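Local coordinates for IMC sub-compartment protein ISP1 (Toxoplasma gondii, PDB 4CHM), which belongs to a family of inner membrane complex proteins critical for replication of the parasite, and adopts a pleckstrin homology fold, at residues 35-39 and 51-55; 88-93 and 112-116. All coordinates share one frame; numbering follows the deposited sequence.

ISP1 illustrates how a pleckstrin homology fold is tied together by contacts that follow one another along the chain. After helix 10-22 and strand 24-29, the chain enters strand 35-43, turns and comes back along strand 48-53; interaction 1 closes this hairpin, with 11 residues between its segments. Strands 56-61 and 65-69 and helix 72-76 follow before interaction 2 begins. That contact closes a loop of 18 residues, which includes strand 101-105, and brings helix 109-125 against strand 90-95. The two loops neither nest nor cross. The contact centres lie about 17 Å apart, and both contacts reach one antiparallel sheet: interaction 1 joins neighbouring strands within it, whereas interaction 2 ties the C-terminal helix to it.

Interaction 1 (35-39 and 51-55); sequences RLQCI and ISCED
Cys-38 and Cys-53 each turn SG beside their own backbone N, and the two sulfurs meet in a disulfide that stitches a beta hairpin covalently. The modelled distance from Cys-38 SG to Cys-53 SG, 1.8 Å, is short, so the off-staggered chi1 of Cys-53 (-31°) and the 102° S-S torsion deserve caution. CG2 of Ile-51 rests against SG of Cys-38 at 4.0 Å, and CD1 of Leu-36 lies against CB of Cys-53 at 4.0 Å. Next to the disulfide, Ile-39 and Ser-52 form an antiparallel hydrogen-bonded pair: Ile-39 N reaches Ser-52 O at 2.9 Å in the carbonyl plane, and Ser-52 N returns to Ile-39 O at 3.0 Å from somewhat out of plane. Toward Glu-54 the ladder ends, and a water takes over, donating to Gln-37 O and accepting from Glu-54 N, the first leg being modelled doubtfully short. The extended Glu-54 side chain crosses that of Leu-36 at about a right angle, its OE2 3.4 Å from Leu-36 CD2. Strand 24-29 flanks the hairpin through Val-28 and Val-26, strand 56-61 pairs with its other side at Arg-58, and Ile-51 packs on Ile-102 and Leu-104 of strand 101-105.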
loop_
_atom_site.group_PDB
_atom_site.type_symbol
_atom_site.label_atom_id
_atom_site.label_comp_id
_atom_site.label_asym_id
_atom_site.label_seq_id
_atom_site.Cartn_x
_atom_site.Cartn_y
_atom_site.Cartn_z
ATOM N N ARG A 35 10.304 10.128 -5.879
ATOM C CA ARG A 35 10.148 8.955 -5.024
ATOM C C ARG A 35 10.618 9.284 -3.609
ATOM O O ARG A 35 11.727 9.648 -3.438
ATOM C CB ARG A 35 10.995 7.837 -5.560
ATOM C CG ARG A 35 10.356 6.939 -6.558
ATOM C CD ARG A 35 11.393 6.228 -7.387
ATOM N NE ARG A 35 12.007 7.209 -8.219
ATOM C CZ ARG A 35 11.828 7.307 -9.514
ATOM N NH1 ARG A 35 11.110 6.430 -10.126
ATOM N NH2 ARG A 35 12.402 8.277 -10.189
ATOM N N LEU A 36 9.777 9.146 -2.611
ATOM C CA LEU A 36 10.187 9.282 -1.236
ATOM C C LEU A 36 10.415 7.931 -0.631
ATOM O O LEU A 36 9.609 7.087 -0.761
ATOM C CB LEU A 36 9.143 10.005 -0.394
ATOM C CG LEU A 36 8.695 11.410 -0.725
ATOM C CD1 LEU A 36 7.535 11.850 0.134
ATOM C CD2 LEU A 36 9.854 12.329 -0.515
ATOM N N GLN A 37 11.537 7.757 0.032
ATOM C CA GLN A 37 11.779 6.599 0.890
ATOM C C GLN A 37 11.022 6.771 2.196
ATOM O O GLN A 37 11.167 7.761 2.832
ATOM C CB GLN A 37 13.236 6.440 1.293
ATOM C CG GLN A 37 14.321 6.434 0.268
ATOM C CD GLN A 37 15.688 6.223 0.897
ATOM O OE1 GLN A 37 16.165 7.021 1.678
ATOM N NE2 GLN A 37 16.290 5.134 0.577
ATOM N N CYS A 38 10.261 5.778 2.590
ATOM C CA CYS A 38 9.405 5.866 3.734
ATOM C C CYS A 38 9.327 4.593 4.572
ATOM O O CYS A 38 9.669 3.543 4.125
ATOM C CB CYS A 38 8.000 6.236 3.284
ATOM S SG CYS A 38 7.775 7.724 2.333
ATOM N N ILE A 39 8.825 4.718 5.783
ATOM C CA ILE A 39 8.410 3.578 6.575
ATOM C C ILE A 39 6.906 3.539 6.715
ATOM O O ILE A 39 6.273 4.537 7.106
ATOM C CB ILE A 39 9.039 3.645 7.982
ATOM C CG1 ILE A 39 10.590 3.643 7.879
ATOM C CG2 ILE A 39 8.463 2.575 8.920
ATOM C CD1 ILE A 39 11.175 2.347 7.370
ATOM N N ILE A 51 2.638 6.625 7.333
ATOM C CA ILE A 51 3.658 6.701 6.312
ATOM C C ILE A 51 4.628 7.813 6.743
ATOM O O ILE A 51 4.234 8.968 6.914
ATOM C CB ILE A 51 3.038 7.088 4.965
ATOM C CG1 ILE A 51 1.962 6.055 4.564
ATOM C CG2 ILE A 51 4.113 7.201 3.898
ATOM C CD1 ILE A 51 1.158 6.461 3.350
ATOM N N SER A 52 5.883 7.462 6.893
ATOM C CA SER A 52 6.872 8.366 7.457
ATOM C C SER A 52 7.961 8.527 6.456
ATOM O O SER A 52 8.612 7.552 6.123
ATOM C CB SER A 52 7.455 7.746 8.733
ATOM O OG SER A 52 8.450 8.582 9.285
ATOM N N CYS A 53 8.169 9.760 5.970
ATOM C CA CYS A 53 9.190 10.041 4.956
ATOM C C CYS A 53 9.859 11.379 5.248
ATOM O O CYS A 53 9.189 12.343 5.574
ATOM C CB CYS A 53 8.572 10.145 3.554
ATOM S SG CYS A 53 7.112 9.126 3.261
ATOM N N GLU A 54 11.177 11.413 5.142
ATOM C CA GLU A 54 11.926 12.636 5.350
ATOM C C GLU A 54 11.422 13.393 6.589
ATOM O O GLU A 54 11.107 14.603 6.531
ATOM C CB GLU A 54 11.895 13.500 4.069
ATOM C CG GLU A 54 12.712 12.844 2.942
ATOM C CD GLU A 54 12.526 13.483 1.573
ATOM O OE1 GLU A 54 11.842 14.519 1.471
ATOM O OE2 GLU A 54 13.050 12.911 0.584
ATOM N N ASP A 55 11.364 12.703 7.710
ATOM C CA ASP A 55 11.075 13.272 9.010
ATOM C C ASP A 55 9.640 13.756 9.213
ATOM O O ASP A 55 9.338 14.419 10.142
ATOM C CB ASP A 55 12.100 14.340 9.419
ATOM C CG ASP A 55 13.519 13.795 9.538
ATOM O OD1 ASP A 55 13.729 12.585 9.577
ATOM O OD2 ASP A 55 14.410 14.606 9.603
HETATM O O HOH W 1 12.630 8.873 4.597
#

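Interaction 2 (88-93 and 112-116); sequences ESCVAL and KTCFV
Val-91 is the bump of this contact, and Lys-112, Phe-115 and Val-116 on one side of the helix shape the hollow that receives it. Its CG2 does most of the filling: it lies 3.7 Å from Val-116 CG2, touches the backbone Lys-112 O as well, and meets Phe-115 CD2, approaching that ring obliquely. CG1 of Val-91 adds a second, looser touch on Val-116 CG2. Beyond the valine, Leu-93 extends CD2 to the edge of the Phe-115 ring, near its plane and 4.1 Å from CE2. In the pleckstrin homology fold a C-terminal helix closes one end of the strongly bent sheet; here helix 109-125 plays that part, with its 112-116 segment 32° from the direction of strand 90-93. The methylenes of Lys-112 form one wall of the hollow, CG and CD each 3.8 Å from Val-91 CG2. A first torsion of -178° turns CG of Lys-112 away from the backbone N and sets it over the Ser-89 peptide, 3.3 Å from Ser-89 C; the chain then bends repeatedly past Cys-90 O. Its ammonium NZ ends at Glu-88 O, a hydrogen bond of 2.9 Å with the donor well above the carbonyl plane, while the Glu-88 carboxylate leads away. Phe-115 also meets Phe-106, and Leu-16 and Leu-20 of helix 10-22 pack on its side chain.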
loop_
_atom_site.group_PDB
_atom_site.type_symbol
_atom_site.label_atom_id
_atom_site.label_comp_id
_atom_site.label_asym_id
_atom_site.label_seq_id
_atom_site.Cartn_x
_atom_site.Cartn_y
_atom_site.Cartn_z
ATOM N N GLU A 88 4.213 -3.584 -11.451
ATOM C CA GLU A 88 3.109 -4.280 -10.745
ATOM C C GLU A 88 3.435 -4.493 -9.282
ATOM O O GLU A 88 3.053 -5.512 -8.701
ATOM C CB GLU A 88 2.775 -5.647 -11.403
ATOM C CG GLU A 88 2.306 -5.539 -12.841
ATOM C CD GLU A 88 3.454 -5.482 -13.855
ATOM O OE1 GLU A 88 4.625 -5.856 -13.515
ATOM O OE2 GLU A 88 3.165 -5.118 -15.019
ATOM N N SER A 89 4.144 -3.522 -8.685
ATOM C CA SER A 89 4.454 -3.560 -7.257
ATOM C C SER A 89 3.760 -2.456 -6.429
ATOM O O SER A 89 4.064 -2.292 -5.257
ATOM C CB SER A 89 5.971 -3.501 -7.040
ATOM O OG SER A 89 6.572 -4.632 -7.642
ATOM N N CYS A 90 2.840 -1.708 -7.043
ATOM C CA CYS A 90 2.234 -0.559 -6.376
ATOM C C CYS A 90 0.787 -0.817 -5.884
ATOM O O CYS A 90 -0.023 -1.414 -6.591
ATOM C CB CYS A 90 2.271 0.622 -7.314
ATOM S SG CYS A 90 1.423 2.082 -6.715
ATOM N N VAL A 91 0.470 -0.372 -4.675
ATOM C CA VAL A 91 -0.910 -0.163 -4.285
ATOM C C VAL A 91 -1.094 1.306 -3.905
ATOM O O VAL A 91 -0.333 1.851 -3.068
ATOM C CB VAL A 91 -1.326 -1.013 -3.066
ATOM C CG1 VAL A 91 -2.820 -0.966 -2.888
ATOM C CG2 VAL A 91 -0.842 -2.464 -3.198
ATOM N N ALA A 92 -2.131 1.927 -4.448
ATOM C CA ALA A 92 -2.499 3.295 -4.025
ATOM C C ALA A 92 -3.664 3.267 -3.071
ATOM O O ALA A 92 -4.671 2.613 -3.334
ATOM C CB ALA A 92 -2.826 4.160 -5.224
ATOM N N LEU A 93 -3.554 4.033 -1.989
ATOM C CA LEU A 93 -4.663 4.219 -1.078
ATOM C C LEU A 93 -5.523 5.340 -1.570
ATOM O O LEU A 93 -5.104 6.511 -1.581
ATOM C CB LEU A 93 -4.169 4.561 0.333
ATOM C CG LEU A 93 -2.990 3.779 0.891
ATOM C CD1 LEU A 93 -2.566 4.443 2.197
ATOM C CD2 LEU A 93 -3.356 2.309 1.099
ATOM N N LYS A 112 3.109 -6.648 -2.798
ATOM C CA LYS A 112 2.061 -5.804 -3.306
ATOM C C LYS A 112 0.756 -6.604 -3.208
ATOM O O LYS A 112 -0.215 -6.119 -2.708
ATOM C CB LYS A 112 2.360 -5.458 -4.768
ATOM C CG LYS A 112 1.391 -4.535 -5.488
ATOM C CD LYS A 112 0.051 -5.190 -5.743
ATOM C CE LYS A 112 -0.414 -5.048 -7.171
ATOM N NZ LYS A 112 0.211 -5.966 -8.134
ATOM N N THR A 113 0.793 -7.858 -3.639
ATOM C CA THR A 113 -0.383 -8.698 -3.634
ATOM C C THR A 113 -0.890 -9.001 -2.240
ATOM O O THR A 113 -2.057 -8.851 -1.983
ATOM C CB THR A 113 -0.164 -10.020 -4.385
ATOM O OG1 THR A 113 0.250 -9.760 -5.709
ATOM C CG2 THR A 113 -1.416 -10.790 -4.423
ATOM N N CYS A 114 0.011 -9.361 -1.340
ATOM C CA CYS A 114 -0.356 -9.606 0.076
ATOM C C CYS A 114 -0.958 -8.421 0.755
ATOM O O CYS A 114 -1.808 -8.584 1.612
ATOM C CB CYS A 114 0.850 -10.065 0.906
ATOM S SG CYS A 114 1.357 -11.736 0.547
ATOM N N PHE A 115 -0.418 -7.233 0.477
ATOM C CA PHE A 115 -0.930 -6.029 1.094
ATOM C C PHE A 115 -2.394 -5.833 0.809
ATOM O O PHE A 115 -3.157 -5.375 1.691
ATOM C CB PHE A 115 -0.180 -4.786 0.622
ATOM C CG PHE A 115 -0.574 -3.529 1.372
ATOM C CD1 PHE A 115 -0.230 -3.372 2.719
ATOM C CD2 PHE A 115 -1.201 -2.495 0.732
ATOM C CE1 PHE A 115 -0.522 -2.189 3.410
ATOM C CE2 PHE A 115 -1.573 -1.329 1.431
ATOM C CZ PHE A 115 -1.215 -1.179 2.767
ATOM N N VAL A 116 -2.777 -6.033 -0.449
ATOM C CA VAL A 116 -4.186 -5.843 -0.848
ATOM C C VAL A 116 -5.110 -6.761 -0.042
ATOM O O VAL A 116 -6.089 -6.300 0.538
ATOM C CB VAL A 116 -4.392 -6.010 -2.386
ATOM C CG1 VAL A 116 -5.869 -6.057 -2.744
ATOM C CG2 VAL A 116 -3.725 -4.842 -3.129
#